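Local coordinates for protein DnaB intein (Synechocystis sp., PDB 1MI8) that probably excises itself from a replicative DNA helicase precursor by protein splicing, joining the flanking protein pieces, at residues V19-L24 with S48-T53; E43-S48 with P142-F147. The protein carries 4 engineered substitutions. All coordinates share one frame; numbering follows the deposited sequence.

Contact 1 (V19-L24 with S48-T53); sequences VSIKDL and SRVFMT. Engineered in segment 48-53: M52 (natural residue Cys).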
loop_
_atom_site.group_PDB
_atom_site.type_symbol
_atom_site.label_atom_id
_atom_site.label_comp_id
_atom_site.label_asym_id
_atom_site.label_seq_id
_atom_site.Cartn_x
_atom_site.Cartn_y
_atom_site.Cartn_z
ATOM N N VAL A 19 21.155 15.658 7.291
ATOM C CA VAL A 19 21.682 15.997 5.999
ATOM C C VAL A 19 21.275 14.839 5.088
ATOM O O VAL A 19 21.214 13.679 5.531
ATOM C CB VAL A 19 23.229 16.224 6.061
ATOM C CG1 VAL A 19 23.639 16.652 7.489
ATOM C CG2 VAL A 19 23.951 15.031 5.578
ATOM N N SER A 20 20.936 15.137 3.837
ATOM C CA SER A 20 20.512 14.087 2.927
ATOM C C SER A 20 21.583 13.009 2.850
ATOM O O SER A 20 22.770 13.307 3.015
ATOM C CB SER A 20 20.258 14.664 1.524
ATOM O OG SER A 20 21.459 15.223 1.030
ATOM N N ILE A 21 21.163 11.763 2.627
ATOM C CA ILE A 21 22.121 10.665 2.498
ATOM C C ILE A 21 22.993 10.911 1.241
ATOM O O ILE A 21 24.192 10.550 1.235
ATOM C CB ILE A 21 21.416 9.257 2.431
ATOM C CG1 ILE A 21 22.463 8.146 2.436
ATOM C CG2 ILE A 21 20.475 9.210 1.293
ATOM C CD1 ILE A 21 21.928 6.735 2.620
ATOM N N LYS A 22 22.412 11.502 0.186
ATOM C CA LYS A 22 23.219 11.853 -1.015
ATOM C C LYS A 22 24.398 12.763 -0.574
ATOM O O LYS A 22 25.561 12.536 -0.948
ATOM C CB LYS A 22 22.407 12.623 -2.043
ATOM C CG LYS A 22 23.154 12.997 -3.364
ATOM C CD LYS A 22 22.880 14.464 -3.741
ATOM C CE LYS A 22 23.418 14.899 -5.131
ATOM N NZ LYS A 22 22.482 14.458 -6.235
ATOM N N ASP A 23 24.089 13.767 0.239
ATOM C CA ASP A 23 25.105 14.673 0.736
ATOM C C ASP A 23 26.064 13.995 1.685
ATOM O O ASP A 23 27.056 14.587 2.046
ATOM C CB ASP A 23 24.491 15.886 1.427
ATOM C CG ASP A 23 23.912 16.876 0.448
ATOM O OD1 ASP A 23 24.131 16.717 -0.766
ATOM O OD2 ASP A 23 23.233 17.823 0.883
ATOM N N LEU A 24 25.804 12.759 2.101
ATOM C CA LEU A 24 26.745 12.099 2.991
ATOM C C LEU A 24 27.582 11.026 2.274
ATOM O O LEU A 24 28.320 10.301 2.911
ATOM C CB LEU A 24 26.011 11.443 4.173
ATOM C CG LEU A 24 25.321 12.348 5.193
ATOM C CD1 LEU A 24 24.269 11.576 5.972
ATOM C CD2 LEU A 24 26.368 12.966 6.114
ATOM N N SER A 48 29.648 3.006 8.860
ATOM C CA SER A 48 30.934 2.590 8.304
ATOM C C SER A 48 31.199 3.293 6.968
ATOM O O SER A 48 32.276 3.854 6.763
ATOM C CB SER A 48 30.951 1.070 8.125
ATOM O OG SER A 48 29.937 0.695 7.212
ATOM N N ARG A 49 30.210 3.247 6.069
ATOM C CA ARG A 49 30.302 3.893 4.764
ATOM C C ARG A 49 28.916 4.143 4.133
ATOM O O ARG A 49 27.920 3.435 4.439
ATOM C CB ARG A 49 31.154 3.059 3.794
ATOM C CG ARG A 49 30.395 2.119 2.907
ATOM C CD ARG A 49 31.318 1.051 2.295
ATOM N NE ARG A 49 30.621 0.098 1.426
ATOM C CZ ARG A 49 30.477 0.239 0.113
ATOM N NH1 ARG A 49 30.990 1.307 -0.510
ATOM N NH2 ARG A 49 29.802 -0.686 -0.579
ATOM N N VAL A 50 28.890 5.147 3.253
ATOM C CA VAL A 50 27.708 5.569 2.510
ATOM C C VAL A 50 27.991 5.331 1.041
ATOM O O VAL A 50 29.100 5.584 0.602
ATOM C CB VAL A 50 27.441 7.083 2.635
ATOM C CG1 VAL A 50 26.124 7.409 1.949
ATOM C CG2 VAL A 50 27.457 7.523 4.086
ATOM N N PHE A 51 26.993 4.891 0.277
ATOM C CA PHE A 51 27.188 4.628 -1.145
ATOM C C PHE A 51 25.889 4.630 -1.967
ATOM O O PHE A 51 24.813 4.373 -1.428
ATOM C CB PHE A 51 27.861 3.277 -1.288
ATOM C CG PHE A 51 27.167 2.196 -0.542
ATOM C CD1 PHE A 51 26.188 1.422 -1.151
ATOM C CD2 PHE A 51 27.464 1.970 0.793
ATOM C CE1 PHE A 51 25.502 0.434 -0.434
ATOM C CE2 PHE A 51 26.786 0.984 1.526
ATOM C CZ PHE A 51 25.803 0.218 0.915
ATOM N N MET A 52 26.001 4.977 -3.239
ATOM C CA MET A 52 24.874 4.893 -4.160
ATOM C C MET A 52 24.779 3.507 -4.789
ATOM O O MET A 52 25.880 2.936 -4.909
ATOM C CB MET A 52 24.987 5.966 -5.244
ATOM C CG MET A 52 24.093 5.725 -6.451
ATOM S SD MET A 52 24.973 5.902 -8.014
ATOM C CE MET A 52 25.251 7.672 -8.049
ATOM N N THR A 53 23.655 2.944 -5.019
ATOM C CA THR A 53 23.654 1.604 -5.586
ATOM C C THR A 53 23.113 1.630 -7.002
ATOM O O THR A 53 22.833 0.580 -7.585
ATOM C CB THR A 53 22.796 0.631 -4.769
ATOM O OG1 THR A 53 21.435 1.120 -4.692
ATOM C CG2 THR A 53 23.371 0.479 -3.379
#
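L24 and V50 mark the closest approach of the two backbones, their CA atoms 6.6 Å apart, where a short 3-10 turn lies against an extended strand. The turn, 22-24, follows strand 17-20 after I21 and is closed from inside: L24 N bonds to I21 O at 2.9 Å, and D23 N donates to S20 OG at 3.1 Å, an ST motif. Segment 48-53 meets it through the side chain of V50, which packs on backbone and side chains of the turn; there is no backbone pairing. V50 points toward the turn. Its chi1 of -174° sets CG2 anti to the carbonyl carbon, beside V50 N, and so turns V50 CG2 to within 3.1 Å of L24 O, a tight fit. V50 CG1 meets I21 CG1 at 3.8 Å, the two side chains running slantwise past each other. Reducing V50 to an alanine would probably open a gap between strand and turn, where I21 and the carbonyl of L24 lose their cover. I10 touches both I21 and L24, and I21 also reaches F137. The buried contact thus packs the turn after the hairpin 9-12/17-20 onto the long strand 41-63, as part of the all-beta intein splicing domain of the Hint fold.

Contact 2 (E43-S48 with P142-F147); sequences ESAKVS and PGPHNF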
loop_
_atom_site.group_PDB
_atom_site.type_symbol
_atom_site.label_atom_id
_atom_site.label_comp_id
_atom_site.label_asym_id
_atom_site.label_seq_id
_atom_site.Cartn_x
_atom_site.Cartn_y
_atom_site.Cartn_z
ATOM N N GLU A 43 19.994 3.812 20.126
ATOM C CA GLU A 43 21.334 4.059 20.583
ATOM C C GLU A 43 22.147 4.637 19.443
ATOM O O GLU A 43 21.921 4.347 18.282
ATOM C CB GLU A 43 21.975 2.767 21.130
ATOM C CG GLU A 43 21.700 1.523 20.277
ATOM C CD GLU A 43 22.449 0.262 20.761
ATOM O OE1 GLU A 43 22.218 -0.166 21.927
ATOM O OE2 GLU A 43 23.257 -0.281 19.954
ATOM N N SER A 44 23.076 5.498 19.787
ATOM C CA SER A 44 23.971 6.064 18.795
ATOM C C SER A 44 24.802 4.925 18.152
ATOM O O SER A 44 25.182 3.957 18.825
ATOM C CB SER A 44 24.881 7.086 19.516
ATOM O OG SER A 44 26.063 7.380 18.787
ATOM N N ALA A 45 25.067 5.000 16.850
ATOM C CA ALA A 45 25.869 3.958 16.232
ATOM C C ALA A 45 26.637 4.531 15.060
ATOM O O ALA A 45 26.154 5.423 14.366
ATOM C CB ALA A 45 24.999 2.791 15.782
ATOM N N LYS A 46 27.837 4.008 14.844
ATOM C CA LYS A 46 28.700 4.488 13.764
ATOM C C LYS A 46 28.340 3.983 12.387
ATOM O O LYS A 46 27.981 2.804 12.206
ATOM C CB LYS A 46 30.180 4.115 14.020
ATOM C CG LYS A 46 30.962 5.137 14.852
ATOM C CD LYS A 46 32.446 4.695 15.000
ATOM C CE LYS A 46 33.352 5.796 15.622
ATOM N NZ LYS A 46 32.805 6.332 16.904
ATOM N N VAL A 47 28.483 4.877 11.412
ATOM C CA VAL A 47 28.189 4.552 10.019
ATOM C C VAL A 47 29.531 4.192 9.449
ATOM O O VAL A 47 30.453 4.992 9.541
ATOM C CB VAL A 47 27.645 5.779 9.255
ATOM C CG1 VAL A 47 27.649 5.514 7.729
ATOM C CG2 VAL A 47 26.247 6.124 9.777
ATOM N N SER A 48 29.648 3.006 8.860
ATOM C CA SER A 48 30.934 2.590 8.304
ATOM C C SER A 48 31.199 3.293 6.968
ATOM O O SER A 48 32.276 3.854 6.763
ATOM C CB SER A 48 30.951 1.070 8.125
ATOM O OG SER A 48 29.937 0.695 7.212
ATOM N N PRO A 142 27.527 -1.455 11.198
ATOM C CA PRO A 142 27.976 -2.638 11.948
ATOM C C PRO A 142 27.289 -2.755 13.316
ATOM O O PRO A 142 27.253 -1.790 14.095
ATOM C CB PRO A 142 29.481 -2.405 12.072
ATOM C CG PRO A 142 29.836 -1.822 10.694
ATOM C CD PRO A 142 28.646 -0.856 10.432
ATOM N N GLY A 143 26.747 -3.933 13.599
ATOM C CA GLY A 143 26.068 -4.167 14.857
ATOM C C GLY A 143 24.557 -4.069 14.765
ATOM O O GLY A 143 23.881 -5.082 14.582
ATOM N N PRO A 144 23.975 -2.864 14.923
ATOM C CA PRO A 144 22.504 -2.849 14.823
ATOM C C PRO A 144 21.939 -2.904 13.403
ATOM O O PRO A 144 20.792 -3.256 13.217
ATOM C CB PRO A 144 22.102 -1.568 15.603
ATOM C CG PRO A 144 23.232 -0.659 15.317
ATOM C CD PRO A 144 24.491 -1.587 15.442
ATOM N N HIS A 145 22.732 -2.556 12.403
ATOM C CA HIS A 145 22.293 -2.590 10.988
ATOM C C HIS A 145 21.020 -1.798 10.611
ATOM O O HIS A 145 20.236 -2.229 9.782
ATOM C CB HIS A 145 22.142 -4.055 10.496
ATOM C CG HIS A 145 23.421 -4.843 10.567
ATOM N ND1 HIS A 145 24.578 -4.442 9.932
ATOM C CD2 HIS A 145 23.748 -5.968 11.255
ATOM C CE1 HIS A 145 25.561 -5.278 10.227
ATOM N NE2 HIS A 145 25.085 -6.213 11.030
ATOM N N ASN A 146 20.776 -0.666 11.247
ATOM C CA ASN A 146 19.626 0.110 10.822
ATOM C C ASN A 146 19.907 1.551 11.187
ATOM O O ASN A 146 20.920 1.845 11.860
ATOM C CB ASN A 146 18.360 -0.404 11.504
ATOM C CG ASN A 146 18.387 -0.194 13.001
ATOM O OD1 ASN A 146 18.008 0.862 13.489
ATOM N ND2 ASN A 146 18.847 -1.225 13.744
ATOM N N PHE A 147 19.086 2.467 10.688
ATOM C CA PHE A 147 19.290 3.898 11.010
ATOM C C PHE A 147 18.021 4.669 10.785
ATOM O O PHE A 147 17.114 4.209 10.110
ATOM C CB PHE A 147 20.414 4.550 10.144
ATOM C CG PHE A 147 20.234 4.371 8.621
ATOM C CD1 PHE A 147 20.514 3.149 8.006
ATOM C CD2 PHE A 147 19.759 5.428 7.824
ATOM C CE1 PHE A 147 20.321 2.972 6.624
ATOM C CE2 PHE A 147 19.564 5.275 6.459
ATOM C CZ PHE A 147 19.835 4.056 5.833
HETATM O O HOH W 1 28.390 0.653 13.927
#
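A45, which is buried, meets P144 in the packed part of this contact: A45 CB sits 3.9 Å from P144 CG, carbon on carbon. Toward the P142 end the contact lies nearer solvent. There S48 CB rests 3.8 Å from P142 CD, and the serine's chi1 of 62° sets OG between its own N and carbonyl carbon, so that OG too lies beside the proline ring, while bonding weakly to T140 O. Between these two touches the packing is looser, and a water fills in. It donates to K46 O at 2.8 Å and to P142 O at 2.7 Å, one proton to each carbonyl. P142 is exposed here, and the K46 side chain leads away to a salt bridge with E31. The loop is braced from within by N146, whose ND2 donates to P144 O over 2.9 Å, coming from well above the carbonyl plane; its OD1 accepts from I35 N on strand 31-36. P142 and P144 lack an N-H, and the carbonyls bridged by the water, K46 O and P142 O, can only accept. A water donating to both is what joins them, and with the carbon contacts it links strand 41-63 to the loop leading into the C-terminal strands of the intein.

From the N terminus, after the short strand 4-5, the chain runs through the hairpin 9-12/17-20 and the turn that follows, goes out along strand 31-36, and comes back on the long strand 41-63. That return closes the loop of contact 1, with 23 residues between 19-24 and 48-53. Contact 2 starts inside that loop, at 43-48, and closes only after 93 more residues, at 142-147, so the two loops cross and neither nests in the other. S48 belongs to both ranges but touches a partner only in contact 2. With centres about 14 Å apart, the contacts use successive parts of strand 41-63, tying the turn that follows the hairpin and the loop ahead of strand 146-149 to one strand.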